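Local coordinates for Mll5499 protein (Mesorhizobium loti, PDB 3BDE), which is of unknown function but forms a homodimer of ferredoxin-like subunits belonging to the stress-responsive alpha/beta barrel (Dabb) family, at residues K39-D44 against F72-E77. Residues are numbered along the deposited sequence; the frame is centred on the assembly and turned at random.
Sequences KRFLVD and FGFSME. With EDO (1,2-ethanediol), chain G.
Leu42 meets Phe72 and Phe74 because its CG stands anti to the carbonyl carbon and beside the backbone N (chi1 -63°), a torsion that carries the two methyl groups from the flank of the helix down to the strand. Phe41, one residue earlier, holds its CG anti to the backbone N (chi1 178°), and its ring reaches the same strand from a CB already directed at it. The branched end of leucine suits its place, since each methyl serves a different ring. Leu42 CD1 rests over one face of the Phe72 ring, offset toward the rim, 4.1 Å from Phe72 CE1, with the two side chains nearly perpendicular. Leu42 CD2 meets Phe74 CE1 at 4.0 Å, on a slant. The Phe41 ring also slants against Phe74, and Phe41 CE1 lies 3.9 Å from Phe74 CZ.

Helix 36-50 here packs on the antiparallel sheet of a ferredoxin-like fold; segments 39-44 and 72-77 run almost parallel (4° between their N-to-C directions), with axes 11.5 Å apart at closest. Three aromatic side chains and Leu42 fill that gap, and no hydrogen bond crosses it. On the strand, Phe72 and Phe74 alternate with Gly73, so both rings project to the helical side of the sheet. Flat, apolar phenylalanine suits this buried layer: Phe74 also meets Phe27 edge-to-face and, like Phe41, touches Trp101 of helix 91-104. At the Phe72 end, Leu116 of the second subunit packs on both Leu42 and Phe72, so this end of the contact lies against the neighbouring subunit. The exposed Arg40 gives a weak hydrogen bond from NH2 to O1 of a 1,2-ethanediol (3.4 Å), probably a crystallisation additive.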
ATOM      1  N   LYS A  39      -6.843 -20.251  -2.950  1.00 23.74           N
ATOM      2  CA  LYS A  39      -7.992 -19.759  -3.746  0.50 23.78           C
ATOM      3  C   LYS A  39      -9.210 -19.487  -2.854  1.00 23.99           C
ATOM      4  O   LYS A  39      -9.823 -18.434  -2.919  1.00 24.40           O
ATOM      5  CB  LYS A  39      -8.390 -20.801  -4.810  0.50 24.43           C
ATOM      6  CG  LYS A  39      -9.515 -20.377  -5.794  0.50 26.21           C
ATOM      7  CD  LYS A  39     -10.303 -21.564  -6.376  0.50 25.92           C
ATOM      8  CE  LYS A  39     -11.192 -22.292  -5.321  0.50 29.51           C
ATOM      9  NZ  LYS A  39     -12.095 -21.382  -4.537  0.50 19.86           N
ATOM     10  N   ARG A  40      -9.550 -20.466  -2.027  1.00 25.15           N
ATOM     11  CA  ARG A  40     -10.700 -20.396  -1.126  1.00 23.79           C
ATOM     12  C   ARG A  40     -10.602 -19.267  -0.102  1.00 21.90           C
ATOM     13  O   ARG A  40     -11.608 -18.583   0.160  1.00 20.07           O
ATOM     14  CB  ARG A  40     -10.857 -21.768  -0.472  1.00 26.90           C
ATOM     15  CG  ARG A  40     -12.096 -22.061   0.296  1.00 30.06           C
ATOM     16  CD  ARG A  40     -12.426 -23.551   0.096  1.00 37.33           C
ATOM     17  NE  ARG A  40     -11.252 -24.366   0.417  1.00 39.05           N
ATOM     18  CZ  ARG A  40     -10.784 -25.432  -0.252  1.00 42.56           C
ATOM     19  NH1 ARG A  40     -11.314 -25.866  -1.402  1.00 44.00           N
ATOM     20  NH2 ARG A  40      -9.695 -26.045   0.219  1.00 42.47           N
ATOM     21  N   PHE A  41      -9.402 -19.040   0.454  1.00 19.35           N
ATOM     22  CA  PHE A  41      -9.202 -17.922   1.396  1.00 18.40           C
ATOM     23  C   PHE A  41      -9.497 -16.584   0.681  1.00 19.76           C
ATOM     24  O   PHE A  41     -10.246 -15.753   1.191  1.00 19.90           O
ATOM     25  CB  PHE A  41      -7.769 -17.910   1.967  1.00 18.68           C
ATOM     26  CG  PHE A  41      -7.499 -16.763   2.890  1.00 18.44           C
ATOM     27  CD1 PHE A  41      -7.040 -15.527   2.381  1.00 19.83           C
ATOM     28  CD2 PHE A  41      -7.717 -16.884   4.256  1.00 17.70           C
ATOM     29  CE1 PHE A  41      -6.817 -14.446   3.224  1.00 19.83           C
ATOM     30  CE2 PHE A  41      -7.496 -15.808   5.118  1.00 21.20           C
ATOM     31  CZ  PHE A  41      -7.045 -14.585   4.612  1.00 21.66           C
ATOM     32  N   LEU A  42      -8.925 -16.413  -0.510  1.00 19.48           N
ATOM     33  CA  LEU A  42      -9.088 -15.184  -1.292  1.00 16.74           C
ATOM     34  C   LEU A  42     -10.564 -14.937  -1.750  1.00 17.24           C
ATOM     35  O   LEU A  42     -11.131 -13.832  -1.573  1.00 17.44           O
ATOM     36  CB  LEU A  42      -8.136 -15.223  -2.500  1.00 17.90           C
ATOM     37  CG  LEU A  42      -6.640 -15.252  -2.169  1.00 18.83           C
ATOM     38  CD1 LEU A  42      -5.825 -15.496  -3.426  1.00 20.94           C
ATOM     39  CD2 LEU A  42      -6.202 -13.954  -1.449  1.00 17.70           C
ATOM     40  N   VAL A  43     -11.183 -15.989  -2.279  1.00 16.84           N
ATOM     41  CA  VAL A  43     -12.579 -15.960  -2.754  1.00 18.73           C
ATOM     42  C   VAL A  43     -13.522 -15.648  -1.590  1.00 20.65           C
ATOM     43  O   VAL A  43     -14.322 -14.727  -1.690  1.00 18.33           O
ATOM     44  CB  VAL A  43     -12.951 -17.261  -3.510  1.00 19.62           C
ATOM     45  CG1 VAL A  43     -14.412 -17.288  -3.912  1.00 18.51           C
ATOM     46  CG2 VAL A  43     -12.065 -17.393  -4.749  1.00 17.87           C
ATOM     47  N   ASP A  44     -13.346 -16.340  -0.463  1.00 18.48           N
ATOM     48  CA  ASP A  44     -14.202 -16.120   0.721  1.00 19.08           C
ATOM     49  C   ASP A  44     -13.981 -14.760   1.388  1.00 19.22           C
ATOM     50  O   ASP A  44     -14.950 -14.122   1.804  1.00 21.00           O
ATOM     51  CB  ASP A  44     -14.045 -17.243   1.737  1.00 19.79           C
ATOM     52  CG  ASP A  44     -14.456 -18.622   1.171  1.00 23.18           C
ATOM     53  OD1 ASP A  44     -15.118 -18.709   0.120  1.00 23.82           O
ATOM     54  OD2 ASP A  44     -14.072 -19.639   1.773  1.00 22.59           O
ATOM     55  N   PHE A  72       0.470 -11.281  -1.207  1.00 15.09           N
ATOM     56  CA  PHE A  72      -0.820 -10.684  -1.535  1.00 15.17           C
ATOM     57  C   PHE A  72      -1.096  -9.450  -0.744  1.00 16.84           C
ATOM     58  O   PHE A  72      -0.457  -9.202   0.261  1.00 15.84           O
ATOM     59  CB  PHE A  72      -1.943 -11.687  -1.198  1.00 17.97           C
ATOM     60  CG  PHE A  72      -1.838 -12.990  -1.940  1.00 17.58           C
ATOM     61  CD1 PHE A  72      -2.129 -13.038  -3.306  1.00 12.85           C
ATOM     62  CD2 PHE A  72      -1.507 -14.180  -1.282  1.00 16.93           C
ATOM     63  CE1 PHE A  72      -2.028 -14.212  -4.010  1.00 18.27           C
ATOM     64  CE2 PHE A  72      -1.415 -15.363  -1.983  1.00 21.44           C
ATOM     65  CZ  PHE A  72      -1.676 -15.383  -3.347  1.00 19.17           C
ATOM     66  N   GLY A  73      -2.094  -8.706  -1.190  1.00 15.15           N
ATOM     67  CA  GLY A  73      -2.590  -7.576  -0.444  1.00 16.93           C
ATOM     68  C   GLY A  73      -4.095  -7.407  -0.561  1.00 15.07           C
ATOM     69  O   GLY A  73      -4.709  -7.852  -1.546  1.00 15.33           O
ATOM     70  N   PHE A  74      -4.699  -6.808   0.470  1.00 14.62           N
ATOM     71  CA  PHE A  74      -6.083  -6.336   0.370  1.00 14.69           C
ATOM     72  C   PHE A  74      -6.007  -4.833   0.607  1.00 16.33           C
ATOM     73  O   PHE A  74      -5.217  -4.379   1.445  1.00 15.46           O
ATOM     74  CB  PHE A  74      -7.051  -6.921   1.419  1.00 14.41           C
ATOM     75  CG  PHE A  74      -7.253  -8.400   1.367  1.00 11.73           C
ATOM     76  CD1 PHE A  74      -7.125  -9.160   0.194  1.00 16.64           C
ATOM     77  CD2 PHE A  74      -7.748  -9.029   2.506  1.00 16.17           C
ATOM     78  CE1 PHE A  74      -7.407 -10.543   0.203  1.00 23.33           C
ATOM     79  CE2 PHE A  74      -8.047 -10.385   2.530  1.00 16.21           C
ATOM     80  CZ  PHE A  74      -7.880 -11.147   1.383  1.00 15.22           C
ATOM     81  N   SER A  75      -6.768  -4.082  -0.179  1.00 15.59           N
ATOM     82  CA  SER A  75      -6.885  -2.640  -0.085  1.00 14.41           C
ATOM     83  C   SER A  75      -8.355  -2.278  -0.091  1.00 15.08           C
ATOM     84  O   SER A  75      -9.142  -2.904  -0.785  1.00 15.92           O
ATOM     85  CB  SER A  75      -6.190  -1.976  -1.262  1.00 15.71           C
ATOM     86  OG  SER A  75      -6.292  -0.589  -1.180  1.00 21.64           O
HETATM   87  N   MSE A  76      -8.723  -1.290   0.711  1.00 16.87           N
HETATM   88  CA  MSE A  76     -10.107  -0.766   0.728  1.00 15.44           C
HETATM   89  C   MSE A  76     -10.062   0.650   1.293  1.00 16.36           C
HETATM   90  O   MSE A  76      -9.112   1.031   1.985  1.00 15.22           O
HETATM   91  CB  MSE A  76     -11.023  -1.680   1.562  1.00 16.93           C
HETATM   92  CG  MSE A  76     -10.736  -1.658   3.058  1.00 17.38           C
HETATM   93 SE   MSE A  76     -11.272  -3.277   3.952  0.75 16.03          SE
HETATM   94  CE  MSE A  76      -9.812  -4.474   3.419  1.00 11.00           C
ATOM     95  N   GLU A  77     -11.160   1.370   1.118  1.00 16.09           N
ATOM     96  CA  GLU A  77     -11.274   2.749   1.593  1.00 17.74           C
ATOM     97  C   GLU A  77     -12.533   2.939   2.432  1.00 16.49           C
ATOM     98  O   GLU A  77     -13.578   2.326   2.157  1.00 16.44           O
ATOM     99  CB  GLU A  77     -11.280   3.700   0.417  1.00 18.46           C
ATOM    100  CG  GLU A  77      -9.915   3.671  -0.325  1.00 18.15           C
ATOM    101  CD  GLU A  77      -9.835   4.622  -1.494  1.00 25.32           C
ATOM    102  OE1 GLU A  77     -10.759   5.414  -1.736  1.00 27.70           O
ATOM    103  OE2 GLU A  77      -8.822   4.572  -2.192  1.00 25.40           O
TER
HETATM  104  C1  EDO G 106      -7.752 -28.797  -0.962  1.00 46.49           C
HETATM  105  O1  EDO G 106      -9.038 -28.892  -1.592  1.00 48.97           O
HETATM  106  C2  EDO G 106      -6.806 -29.951  -1.298  1.00 51.89           C
HETATM  107  O2  EDO G 106      -7.024 -30.458  -2.624  1.00 54.18           O